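Local coordinates for DNA-entry nuclease (Competence-specific nuclease) (Streptococcus agalactiae ILRI112, PDB 4QGO), which probably cleaves DNA, and possibly RNA, without sequence specificity as a nuclease of the beta-beta-alpha (His-Me finger) superfamily, at residues G32-D46 with A193-P207. The protein carries 1 engineered substitution. Residues are numbered along the deposited sequence; the frame is centred on the assembly and turned at random.
Sequences GIYELNNNQTNLNAD and AKSQDGTLEFNVAIP
Tyr34 and Ala205 form a hydrogen-bonded antiparallel pair that joins strand 33-36 to strand 201-207 within the seven-stranded antiparallel sheet of this beta-beta-alpha nuclease. Tyr34 N reaches Ala205 O at 3.0 Å, Ala205 N returns a bond to Tyr34 O, and both donors lie in the plane of the carbonyl they meet. The Tyr34 and Ala205 side chains share the sheet face covered by helix 12-22; there the prolyl ring of Pro207 crosses Tyr34 at about a right angle, its CG at the edge of the phenol ring, 4.0 Å from Tyr34 CD2. The other face packs on helix 153-165. The Ile33 and Ile206 side chains lie side by side and point the same way, with Ile33 CG2 3.6 Å from Ile206 CD1.

Leu36 N adds a backbone bond to Asn203 O; from there side-chain amides carry the contact around Asn203. Asn39 OD1 accepts a hydrogen bond from Asn203 N, which lies above the plane of the Asn39 amide, while CB of Phe202 lies close to the same oxygen. With CG anti to the backbone N (chi1 -170°), the Asn203 amide is directed toward residues 37-40: its ND2 gives a nearly straight bond (175°) to Gln40 O, 2.9 Å away. Asn37 ND2 meets Gln40 O from the opposite face of the peptide, clamping this carbonyl between two amides. At the other end of the Asn203 amide, OD1 accepts from NE2 of His190 and borders Leu36 CD1.

Farther along, the extended Glu201 side chain reaches Thr41 and accepts its N-H on the anti lone pair of OE2. Lys194 bends at chi2 and chi4, which brings NZ to within 2.8 Å of a water that accepts from it and donates to Thr41 O and Leu43 O. The methyl of Ala45 closes the contact over the start of the Ser195-Gly198 type I turn, its CB 3.3 Å from Lys194 O.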
ATOM      1  N   GLY A  32     -10.329   4.445  -9.730  1.00  6.64           N
ATOM      2  CA  GLY A  32     -10.152   4.850  -8.348  1.00  6.72           C
ATOM      3  C   GLY A  32      -8.709   4.974  -7.891  1.00  7.65           C
ATOM      4  O   GLY A  32      -8.454   5.383  -6.764  1.00  8.97           O
ATOM      5  N   ILE A  33      -7.754   4.650  -8.759  1.00  6.10           N
ATOM      6  CA  ILE A  33      -6.345   4.712  -8.371  1.00  5.41           C
ATOM      7  C   ILE A  33      -5.540   5.488  -9.412  1.00  5.83           C
ATOM      8  O   ILE A  33      -6.085   5.877 -10.445  1.00  6.22           O
ATOM      9  CB  ILE A  33      -5.767   3.297  -8.093  1.00  6.33           C
ATOM     10  CG1 ILE A  33      -5.940   2.338  -9.283  1.00  6.15           C
ATOM     11  CG2 ILE A  33      -6.490   2.685  -6.884  1.00 10.12           C
ATOM     12  CD1 ILE A  33      -4.987   2.563 -10.459  1.00  8.70           C
ATOM     13  N   TYR A  34      -4.259   5.728  -9.144  1.00  4.82           N
ATOM     14  CA  TYR A  34      -3.386   6.327 -10.151  1.00  5.27           C
ATOM     15  C   TYR A  34      -2.449   5.277 -10.721  1.00  5.42           C
ATOM     16  O   TYR A  34      -1.646   4.681  -9.992  1.00  7.21           O
ATOM     17  CB  TYR A  34      -2.594   7.508  -9.570  1.00  7.06           C
ATOM     18  CG  TYR A  34      -3.431   8.747  -9.387  1.00  5.99           C
ATOM     19  CD1 TYR A  34      -3.596   9.655 -10.425  1.00  7.66           C
ATOM     20  CD2 TYR A  34      -4.063   9.009  -8.180  1.00  6.75           C
ATOM     21  CE1 TYR A  34      -4.379  10.785 -10.266  1.00 10.15           C
ATOM     22  CE2 TYR A  34      -4.850  10.137  -8.012  1.00  9.74           C
ATOM     23  CZ  TYR A  34      -4.997  11.023  -9.057  1.00  9.23           C
ATOM     24  OH  TYR A  34      -5.774  12.149  -8.896  1.00 11.06           O
ATOM     25  N   GLU A  35      -2.572   5.048 -12.021  0.53  5.72           N
ATOM     26  CA  GLU A  35      -1.623   4.239 -12.752  0.53  5.25           C
ATOM     27  C   GLU A  35      -0.419   5.137 -13.015  0.53  4.94           C
ATOM     28  O   GLU A  35      -0.585   6.282 -13.464  0.53  4.76           O
ATOM     29  CB  GLU A  35      -2.254   3.779 -14.063  0.53  6.09           C
ATOM     30  CG  GLU A  35      -1.385   2.892 -14.920  0.53  3.44           C
ATOM     31  CD  GLU A  35      -2.037   2.558 -16.256  0.53  9.22           C
ATOM     32  OE1 GLU A  35      -1.304   2.220 -17.209  0.53 16.12           O
ATOM     33  OE2 GLU A  35      -3.282   2.643 -16.360  0.53 17.41           O
ATOM     34  N   LEU A  36       0.780   4.638 -12.719  1.00  5.64           N
ATOM     35  CA  LEU A  36       1.999   5.429 -12.882  1.00  5.79           C
ATOM     36  C   LEU A  36       2.852   4.864 -13.996  1.00  5.82           C
ATOM     37  O   LEU A  36       2.978   3.646 -14.121  1.00  6.61           O
ATOM     38  CB  LEU A  36       2.830   5.377 -11.594  1.00  5.54           C
ATOM     39  CG  LEU A  36       2.089   5.693 -10.296  1.00  6.37           C
ATOM     40  CD1 LEU A  36       3.069   5.641  -9.131  1.00  9.27           C
ATOM     41  CD2 LEU A  36       1.399   7.044 -10.373  1.00  8.66           C
ATOM     42  N   ASN A  37       3.449   5.750 -14.797  1.00  5.43           N
ATOM     43  CA  ASN A  37       4.437   5.312 -15.787  1.00  6.54           C
ATOM     44  C   ASN A  37       3.899   4.228 -16.727  1.00  5.74           C
ATOM     45  O   ASN A  37       4.610   3.279 -17.069  1.00  5.92           O
ATOM     46  CB  ASN A  37       5.706   4.809 -15.074  1.00  6.86           C
ATOM     47  CG  ASN A  37       6.919   4.748 -15.989  1.00  6.63           C
ATOM     48  OD1 ASN A  37       7.144   5.636 -16.806  1.00  7.63           O
ATOM     49  ND2 ASN A  37       7.715   3.695 -15.838  1.00  7.37           N
ATOM     50  N   ASN A  38       2.642   4.386 -17.136  0.61  7.05           N
ATOM     51  CA  ASN A  38       1.975   3.428 -18.006  0.61  7.17           C
ATOM     52  C   ASN A  38       2.001   2.004 -17.462  0.61  7.98           C
ATOM     53  O   ASN A  38       2.044   1.030 -18.216  0.61 11.88           O
ATOM     54  CB  ASN A  38       2.538   3.505 -19.421  0.61  8.35           C
ATOM     55  CG  ASN A  38       2.362   4.879 -20.021  0.61 11.74           C
ATOM     56  OD1 ASN A  38       1.249   5.267 -20.382  0.61 22.61           O
ATOM     57  ND2 ASN A  38       3.447   5.637 -20.107  0.61 12.80           N
ATOM     58  N   ASN A  39       1.960   1.919 -16.136  1.00  6.96           N
ATOM     59  CA  ASN A  39       1.932   0.649 -15.405  1.00  8.56           C
ATOM     60  C   ASN A  39       3.257  -0.125 -15.429  1.00  9.41           C
ATOM     61  O   ASN A  39       3.297  -1.296 -15.064  1.00  9.92           O
ATOM     62  CB  ASN A  39       0.755  -0.229 -15.879  1.00  9.58           C
ATOM     63  CG  ASN A  39      -0.043  -0.833 -14.739  1.00 10.71           C
ATOM     64  OD1 ASN A  39       0.047  -0.412 -13.588  1.00  8.20           O
ATOM     65  ND2 ASN A  39      -0.851  -1.831 -15.075  1.00 14.48           N
ATOM     66  N   GLN A  40       4.338   0.536 -15.851  1.00  5.83           N
ATOM     67  CA  GLN A  40       5.645  -0.100 -15.917  1.00  6.64           C
ATOM     68  C   GLN A  40       6.494   0.261 -14.708  1.00  7.15           C
ATOM     69  O   GLN A  40       6.540   1.420 -14.286  1.00  6.47           O
ATOM     70  CB  GLN A  40       6.382   0.297 -17.209  1.00  8.14           C
ATOM     71  CG  GLN A  40       5.537   0.133 -18.465  1.00 10.65           C
ATOM     72  CD  GLN A  40       5.026  -1.279 -18.642  1.00 11.62           C
ATOM     73  OE1 GLN A  40       5.801  -2.205 -18.864  1.00 13.75           O
ATOM     74  NE2 GLN A  40       3.714  -1.450 -18.536  1.00 14.79           N
ATOM     75  N   THR A  41       7.154  -0.754 -14.153  1.00  7.46           N
ATOM     76  CA  THR A  41       8.088  -0.575 -13.047  1.00  7.15           C
ATOM     77  C   THR A  41       9.442  -1.147 -13.441  1.00  5.60           C
ATOM     78  O   THR A  41       9.521  -2.033 -14.298  1.00  7.34           O
ATOM     79  CB  THR A  41       7.584  -1.264 -11.763  1.00  6.42           C
ATOM     80  OG1 THR A  41       8.610  -1.221 -10.760  1.00  6.63           O
ATOM     81  CG2 THR A  41       7.199  -2.713 -12.040  1.00  5.84           C
ATOM     82  N   ASN A  42      10.504  -0.635 -12.821  1.00  6.43           N
ATOM     83  CA  ASN A  42      11.836  -1.113 -13.155  1.00  6.71           C
ATOM     84  C   ASN A  42      12.301  -2.279 -12.301  1.00  7.08           C
ATOM     85  O   ASN A  42      13.473  -2.668 -12.359  1.00  8.03           O
ATOM     86  CB  ASN A  42      12.862   0.027 -13.112  1.00  8.67           C
ATOM     87  CG  ASN A  42      13.044   0.618 -11.723  1.00  8.84           C
ATOM     88  OD1 ASN A  42      12.665   0.020 -10.714  1.00  9.56           O
ATOM     89  ND2 ASN A  42      13.638   1.804 -11.668  1.00 12.46           N
ATOM     90  N   LEU A  43      11.390  -2.824 -11.495  1.00  7.40           N
ATOM     91  CA  LEU A  43      11.718  -3.975 -10.656  1.00  6.23           C
ATOM     92  C   LEU A  43      12.276  -5.119 -11.475  1.00  4.70           C
ATOM     93  O   LEU A  43      11.764  -5.437 -12.538  1.00  9.92           O
ATOM     94  CB  LEU A  43      10.493  -4.459  -9.884  1.00  4.77           C
ATOM     95  CG  LEU A  43       9.989  -3.601  -8.728  1.00  8.03           C
ATOM     96  CD1 LEU A  43       8.707  -4.209  -8.193  1.00  7.16           C
ATOM     97  CD2 LEU A  43      11.048  -3.515  -7.642  1.00  6.78           C
ATOM     98  N   ASN A  44      13.332  -5.736 -10.948  1.00  7.48           N
ATOM     99  CA  ASN A  44      13.959  -6.876 -11.604  1.00  8.51           C
ATOM    100  C   ASN A  44      13.555  -8.172 -10.898  1.00  6.76           C
ATOM    101  O   ASN A  44      13.972  -8.436  -9.774  1.00  8.47           O
ATOM    102  CB  ASN A  44      15.478  -6.708 -11.623  1.00 10.25           C
ATOM    103  CG  ASN A  44      16.178  -7.827 -12.371  1.00 11.58           C
ATOM    104  OD1 ASN A  44      15.530  -8.668 -12.990  1.00 11.38           O
ATOM    105  ND2 ASN A  44      17.511  -7.816 -12.347  1.00 16.88           N
ATOM    106  N   ALA A  45      12.702  -8.955 -11.555  1.00  6.81           N
ATOM    107  CA  ALA A  45      12.262 -10.240 -11.013  1.00  7.78           C
ATOM    108  C   ALA A  45      13.138 -11.383 -11.492  1.00 10.71           C
ATOM    109  O   ALA A  45      12.987 -12.510 -11.041  1.00 10.51           O
ATOM    110  CB  ALA A  45      10.809 -10.503 -11.388  1.00  8.31           C
ATOM    111  N   ASP A  46      14.059 -11.092 -12.405  1.00 10.95           N
ATOM    112  CA  ASP A  46      14.908 -12.136 -12.976  1.00 12.31           C
ATOM    113  C   ASP A  46      16.216 -12.223 -12.200  1.00 10.15           C
ATOM    114  O   ASP A  46      17.311 -12.006 -12.741  1.00 14.37           O
ATOM    115  CB  ASP A  46      15.152 -11.859 -14.461  1.00 14.83           C
ATOM    116  CG  ASP A  46      15.850 -13.001 -15.158  1.00 29.65           C
ATOM    117  OD1 ASP A  46      15.870 -14.116 -14.591  1.00 19.94           O
ATOM    118  OD2 ASP A  46      16.374 -12.782 -16.270  1.00 29.42           O
ATOM    119  N   ALA A 193       4.920  -4.203  -8.907  1.00  4.99           N
ATOM    120  CA  ALA A 193       5.087  -5.652  -8.977  1.00  5.07           C
ATOM    121  C   ALA A 193       5.525  -6.086 -10.367  1.00  6.08           C
ATOM    122  O   ALA A 193       5.112  -5.495 -11.367  1.00  6.44           O
ATOM    123  CB  ALA A 193       3.799  -6.376  -8.579  1.00  7.23           C
ATOM    124  N   LYS A 194       6.343  -7.135 -10.421  1.00  5.44           N
ATOM    125  CA  LYS A 194       6.817  -7.680 -11.689  1.00  6.12           C
ATOM    126  C   LYS A 194       7.074  -9.164 -11.491  1.00  6.38           C
ATOM    127  O   LYS A 194       7.807  -9.547 -10.584  1.00  6.55           O
ATOM    128  CB  LYS A 194       8.102  -6.956 -12.107  1.00  5.36           C
ATOM    129  CG  LYS A 194       8.793  -7.526 -13.335  1.00 13.30           C
ATOM    130  CD  LYS A 194       7.930  -7.333 -14.563  1.00 11.58           C
ATOM    131  CE  LYS A 194       8.653  -7.826 -15.818  1.00 14.02           C
ATOM    132  NZ  LYS A 194       9.939  -7.103 -16.031  1.00 20.04           N
ATOM    133  N   SER A 195       6.474 -10.003 -12.330  1.00  6.23           N
ATOM    134  CA  SER A 195       6.789 -11.429 -12.287  1.00  6.23           C
ATOM    135  C   SER A 195       8.001 -11.751 -13.168  1.00  7.79           C
ATOM    136  O   SER A 195       8.294 -11.034 -14.137  1.00  8.92           O
ATOM    137  CB  SER A 195       5.578 -12.279 -12.693  1.00  8.42           C
ATOM    138  OG  SER A 195       5.237 -12.067 -14.054  1.00  8.00           O
ATOM    139  N   GLN A 196       8.702 -12.818 -12.810  1.00  8.43           N
ATOM    140  CA  GLN A 196       9.852 -13.271 -13.587  1.00  8.06           C
ATOM    141  C   GLN A 196       9.486 -13.460 -15.058  1.00 10.69           C
ATOM    142  O   GLN A 196      10.241 -13.047 -15.938  1.00 10.89           O
ATOM    143  CB  GLN A 196      10.416 -14.569 -12.999  1.00  8.99           C
ATOM    144  CG  GLN A 196      11.614 -15.130 -13.771  1.00 10.59           C
ATOM    145  CD  GLN A 196      11.992 -16.543 -13.340  1.00 12.55           C
ATOM    146  OE1 GLN A 196      11.955 -16.885 -12.157  1.00 12.50           O
ATOM    147  NE2 GLN A 196      12.362 -17.373 -14.312  1.00 17.36           N
ATOM    148  N   ASP A 197       8.318 -14.047 -15.317  1.00  7.93           N
ATOM    149  CA  ASP A 197       7.900 -14.308 -16.700  1.00  8.59           C
ATOM    150  C   ASP A 197       7.287 -13.109 -17.412  1.00 12.46           C
ATOM    151  O   ASP A 197       6.904 -13.205 -18.578  1.00 14.32           O
ATOM    152  CB  ASP A 197       6.977 -15.538 -16.796  1.00 10.08           C
ATOM    153  CG  ASP A 197       5.577 -15.306 -16.221  1.00 16.20           C
ATOM    154  OD1 ASP A 197       5.224 -14.179 -15.813  1.00 11.36           O
ATOM    155  OD2 ASP A 197       4.799 -16.281 -16.192  1.00 13.52           O
ATOM    156  N   GLY A 198       7.172 -11.992 -16.693  1.00 10.10           N
ATOM    157  CA  GLY A 198       6.697 -10.747 -17.267  1.00  9.74           C
ATOM    158  C   GLY A 198       5.190 -10.614 -17.430  1.00 10.59           C
ATOM    159  O   GLY A 198       4.710  -9.572 -17.895  1.00 14.04           O
ATOM    160  N   THR A 199       4.438 -11.653 -17.072  1.00  7.93           N
ATOM    161  CA  THR A 199       2.994 -11.631 -17.310  1.00  8.98           C
ATOM    162  C   THR A 199       2.260 -10.745 -16.309  1.00  9.83           C
ATOM    163  O   THR A 199       1.163 -10.252 -16.588  1.00 14.99           O
ATOM    164  CB  THR A 199       2.351 -13.034 -17.285  1.00 10.81           C
ATOM    165  OG1 THR A 199       2.555 -13.633 -16.001  1.00 11.49           O
ATOM    166  CG2 THR A 199       2.946 -13.930 -18.368  1.00 11.86           C
ATOM    167  N   LEU A 200       2.857 -10.561 -15.135  1.00  9.10           N
ATOM    168  CA  LEU A 200       2.321  -9.617 -14.166  1.00  7.94           C
ATOM    169  C   LEU A 200       3.236  -8.413 -14.057  1.00  7.35           C
ATOM    170  O   LEU A 200       4.436  -8.555 -13.807  1.00  8.01           O
ATOM    171  CB  LEU A 200       2.190 -10.255 -12.784  1.00  7.45           C
ATOM    172  CG  LEU A 200       1.689  -9.317 -11.677  1.00  8.10           C
ATOM    173  CD1 LEU A 200       0.250  -8.927 -11.930  1.00 10.11           C
ATOM    174  CD2 LEU A 200       1.832  -9.967 -10.299  1.00 11.10           C
ATOM    175  N   GLU A 201       2.670  -7.228 -14.243  1.00  7.04           N
ATOM    176  CA  GLU A 201       3.430  -6.002 -14.023  1.00  6.66           C
ATOM    177  C   GLU A 201       2.484  -4.853 -13.746  1.00  5.31           C
ATOM    178  O   GLU A 201       1.543  -4.629 -14.501  1.00  8.95           O
ATOM    179  CB  GLU A 201       4.332  -5.672 -15.217  1.00  9.24           C
ATOM    180  CG  GLU A 201       5.195  -4.437 -14.963  1.00  6.56           C
ATOM    181  CD  GLU A 201       6.304  -4.235 -15.977  1.00  9.93           C
ATOM    182  OE1 GLU A 201       6.492  -5.102 -16.857  1.00 10.89           O
ATOM    183  OE2 GLU A 201       7.008  -3.196 -15.880  1.00  9.09           O
ATOM    184  N   PHE A 202       2.721  -4.141 -12.656  1.00  5.17           N
ATOM    185  CA  PHE A 202       1.957  -2.929 -12.392  1.00  5.44           C
ATOM    186  C   PHE A 202       2.766  -1.906 -11.606  1.00  6.00           C
ATOM    187  O   PHE A 202       3.771  -2.242 -10.973  1.00  5.60           O
ATOM    188  CB  PHE A 202       0.586  -3.211 -11.730  1.00  7.57           C
ATOM    189  CG  PHE A 202       0.656  -3.904 -10.385  1.00  4.80           C
ATOM    190  CD1 PHE A 202       1.053  -3.218  -9.246  1.00  4.89           C
ATOM    191  CD2 PHE A 202       0.247  -5.224 -10.257  1.00  6.15           C
ATOM    192  CE1 PHE A 202       1.081  -3.840  -8.010  1.00  6.52           C
ATOM    193  CE2 PHE A 202       0.260  -5.858  -9.019  1.00  6.24           C
ATOM    194  CZ  PHE A 202       0.672  -5.166  -7.891  1.00  5.85           C
ATOM    195  N   ASN A 203       2.317  -0.654 -11.662  1.00  4.69           N
ATOM    196  CA  ASN A 203       2.951   0.448 -10.968  1.00  4.61           C
ATOM    197  C   ASN A 203       1.827   1.430 -10.678  1.00  7.04           C
ATOM    198  O   ASN A 203       1.356   2.126 -11.582  1.00  6.97           O
ATOM    199  CB  ASN A 203       4.035   1.093 -11.847  1.00  5.30           C
ATOM    200  CG  ASN A 203       4.887   2.080 -11.084  1.00  4.44           C
ATOM    201  OD1 ASN A 203       4.544   2.488  -9.974  1.00  5.32           O
ATOM    202  ND2 ASN A 203       6.011   2.476 -11.677  1.00  6.44           N
ATOM    203  N   VAL A 204       1.378   1.459  -9.428  1.00  4.29           N
ATOM    204  CA  VAL A 204       0.210   2.256  -9.065  1.00  4.01           C
ATOM    205  C   VAL A 204       0.407   3.000  -7.751  1.00  5.34           C
ATOM    206  O   VAL A 204       1.231   2.615  -6.901  1.00  5.43           O
ATOM    207  CB  VAL A 204      -1.068   1.381  -8.941  1.00  5.80           C
ATOM    208  CG1 VAL A 204      -1.396   0.654 -10.257  1.00  8.10           C
ATOM    209  CG2 VAL A 204      -0.908   0.384  -7.811  1.00  5.65           C
ATOM    210  N   ALA A 205      -0.362   4.070  -7.586  1.00  6.14           N
ATOM    211  CA  ALA A 205      -0.478   4.737  -6.295  1.00  4.23           C
ATOM    212  C   ALA A 205      -1.925   4.639  -5.854  1.00  6.01           C
ATOM    213  O   ALA A 205      -2.822   5.053  -6.577  1.00  5.74           O
ATOM    214  CB  ALA A 205      -0.051   6.199  -6.394  1.00  6.64           C
ATOM    215  N   ILE A 206      -2.150   4.059  -4.674  1.00  4.26           N
ATOM    216  CA  ILE A 206      -3.486   3.916  -4.109  1.00  5.55           C
ATOM    217  C   ILE A 206      -3.715   5.085  -3.163  1.00  6.47           C
ATOM    218  O   ILE A 206      -3.080   5.157  -2.111  1.00  5.85           O
ATOM    219  CB  ILE A 206      -3.605   2.631  -3.266  1.00  4.68           C
ATOM    220  CG1 ILE A 206      -3.035   1.410  -4.003  1.00  8.98           C
ATOM    221  CG2 ILE A 206      -5.057   2.423  -2.824  1.00  7.49           C
ATOM    222  CD1 ILE A 206      -3.763   1.044  -5.242  1.00 10.44           C
ATOM    223  N   PRO A 207      -4.605   6.022  -3.532  1.00  5.79           N
ATOM    224  CA  PRO A 207      -4.787   7.174  -2.639  1.00  4.34           C
ATOM    225  C   PRO A 207      -5.267   6.735  -1.249  1.00  5.12           C
ATOM    226  O   PRO A 207      -6.149   5.869  -1.132  1.00  5.81           O
ATOM    227  CB  PRO A 207      -5.866   8.010  -3.358  1.00  6.37           C
ATOM    228  CG  PRO A 207      -5.703   7.611  -4.837  1.00  6.82           C
ATOM    229  CD  PRO A 207      -5.411   6.134  -4.764  1.00  7.03           C
TER
HETATM  230  O   HOH W   1      10.540  -4.645 -14.762  1.00 17.58           O
HETATM  231  O   HOH W   2      12.969 -15.220 -10.230  1.00 10.54           O
HETATM  232  O   HOH W   3      12.222  -8.653 -14.501  1.00 11.47           O